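Local coordinates for protein putative isocitrate dehydrogenase, NAD-dependent (Methylococcus capsulatus, PDB 6LKY) that probably acts as an isocitrate dehydrogenase, using NAD and probably magnesium to oxidise isocitrate, at residues D18-V23 / A279-G284. The protein carries 1 engineered substitution. Sequence-based numbering, arbitrary orientation.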
loop_
_atom_site.group_PDB
_atom_site.type_symbol
_atom_site.label_atom_id
_atom_site.label_comp_id
_atom_site.label_asym_id
_atom_site.label_seq_id
_atom_site.Cartn_x
_atom_site.Cartn_y
_atom_site.Cartn_z
ATOM N N ASP A 18 3.961 -4.088 29.598
ATOM C CA ASP A 18 3.884 -3.759 31.011
ATOM C C ASP A 18 2.813 -2.705 31.233
ATOM O O ASP A 18 1.861 -2.919 32.002
ATOM C CB ASP A 18 5.249 -3.290 31.522
ATOM C CG ASP A 18 5.286 -3.147 33.031
ATOM O OD1 ASP A 18 5.166 -4.174 33.735
ATOM O OD2 ASP A 18 5.418 -2.003 33.511
ATOM N N ALA A 19 2.884 -1.616 30.460
ATOM C CA ALA A 19 1.884 -0.565 30.568
ATOM C C ALA A 19 0.490 -1.152 30.429
ATOM O O ALA A 19 -0.378 -0.940 31.286
ATOM C CB ALA A 19 2.140 0.520 29.517
ATOM N N ALA A 20 0.288 -1.987 29.405
ATOM C CA ALA A 20 -1.064 -2.455 29.151
ATOM C C ALA A 20 -1.557 -3.294 30.315
ATOM O O ALA A 20 -2.696 -3.129 30.768
ATOM C CB ALA A 20 -1.126 -3.241 27.845
ATOM N N VAL A 21 -0.679 -4.135 30.872
ATOM C CA VAL A 21 -1.096 -4.985 31.981
ATOM C C VAL A 21 -1.609 -4.123 33.125
ATOM O O VAL A 21 -2.717 -4.344 33.641
ATOM C CB VAL A 21 0.067 -5.898 32.420
ATOM C CG1 VAL A 21 -0.140 -6.404 33.843
ATOM C CG2 VAL A 21 0.211 -7.078 31.449
ATOM N N LYS A 22 -0.880 -3.042 33.439
ATOM C CA LYS A 22 -1.302 -2.188 34.543
ATOM C C LYS A 22 -2.692 -1.636 34.278
ATOM O O LYS A 22 -3.589 -1.737 35.132
ATOM C CB LYS A 22 -0.291 -1.061 34.755
ATOM C CG LYS A 22 1.032 -1.508 35.385
ATOM C CD LYS A 22 1.853 -0.296 35.832
ATOM C CE LYS A 22 3.346 -0.451 35.535
ATOM N NZ LYS A 22 4.029 -1.450 36.407
ATOM N N VAL A 23 -2.923 -1.164 33.050
ATOM C CA VAL A 23 -4.215 -0.577 32.720
ATOM C C VAL A 23 -5.307 -1.620 32.852
ATOM O O VAL A 23 -6.366 -1.363 33.443
ATOM C CB VAL A 23 -4.177 0.038 31.310
ATOM C CG1 VAL A 23 -5.579 0.294 30.797
ATOM C CG2 VAL A 23 -3.360 1.328 31.325
ATOM N N ALA A 279 -1.391 1.665 21.530
ATOM C CA ALA A 279 -1.754 0.513 20.707
ATOM C C ALA A 279 -1.881 -0.749 21.553
ATOM O O ALA A 279 -2.864 -1.493 21.438
ATOM C CB ALA A 279 -0.727 0.317 19.592
ATOM N N MET A 280 -0.902 -0.996 22.430
ATOM C CA MET A 280 -0.972 -2.180 23.285
ATOM C C MET A 280 -2.152 -2.101 24.246
ATOM O O MET A 280 -2.832 -3.106 24.498
ATOM C CB MET A 280 0.333 -2.349 24.062
ATOM C CG MET A 280 0.557 -3.782 24.518
ATOM S SD MET A 280 0.950 -4.859 23.111
ATOM C CE MET A 280 -0.182 -6.230 23.384
ATOM N N ILE A 281 -2.431 -0.904 24.767
ATOM C CA ILE A 281 -3.557 -0.738 25.680
ATOM C C ILE A 281 -4.883 -0.991 24.958
ATOM O O ILE A 281 -5.767 -1.672 25.489
ATOM C CB ILE A 281 -3.472 0.657 26.335
ATOM C CG1 ILE A 281 -2.297 0.681 27.321
ATOM C CG2 ILE A 281 -4.730 0.989 27.084
ATOM C CD1 ILE A 281 -1.649 2.044 27.502
ATOM N N MET A 282 -5.017 -0.503 23.715
ATOM C CA MET A 282 -6.215 -0.764 22.912
ATOM C C MET A 282 -6.337 -2.241 22.566
ATOM O O MET A 282 -7.452 -2.778 22.508
ATOM C CB MET A 282 -6.203 0.075 21.631
ATOM C CG MET A 282 -6.364 1.586 21.821
ATOM S SD MET A 282 -7.891 2.052 22.700
ATOM C CE MET A 282 -9.105 1.728 21.409
ATOM N N ALA A 283 -5.207 -2.918 22.336
ATOM C CA ALA A 283 -5.256 -4.368 22.166
ATOM C C ALA A 283 -5.832 -5.028 23.410
ATOM O O ALA A 283 -6.646 -5.958 23.315
ATOM C CB ALA A 283 -3.859 -4.924 21.851
ATOM N N GLY A 284 -5.420 -4.550 24.586
ATOM C CA GLY A 284 -6.028 -5.013 25.824
ATOM C C GLY A 284 -7.528 -4.774 25.868
ATOM O O GLY A 284 -8.288 -5.631 26.315
#
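Ala20 turns its methyl group at helix 279-284 and meets the start of one side chain and the stem of the next. Its CB lies 3.8 Å from Met280 CG and equally far from the carbonyl oxygen Met280 O, while Ile281 CG1 reaches alongside to within 3.8 Å of Ala20 CA. The pair illustrates how a small residue lets two helices draw together: the axes approach to 8.4 Å and cross at -41°, and the CA atoms of Ala20 and Ile281 are 4.6 Å apart. Met280 carries CG anti to its backbone N (chi1 -157°), but the chain then bends and leads its end away from helix 18-23; the Met280 side chain lies about 5 Å from that of Glu260, an NAD-binding residue. Both helices pack on one side of the large mixed sheet of the isocitrate/isopropylmalate dehydrogenase fold, with Phe65 of strand 63-66 touching both Ala20 and Met280. One turn on from Ala20, Val23 meets the same Ile281 through branches: Val23 CG1 lies 3.9 Å from Ile281 CG2, the side chains crossing at about a right angle. Each of these methyls stands anti to its own backbone N. Ile300 of helix 294-310 and Ile333 of helix 326-337 touch both residues of this buried pair.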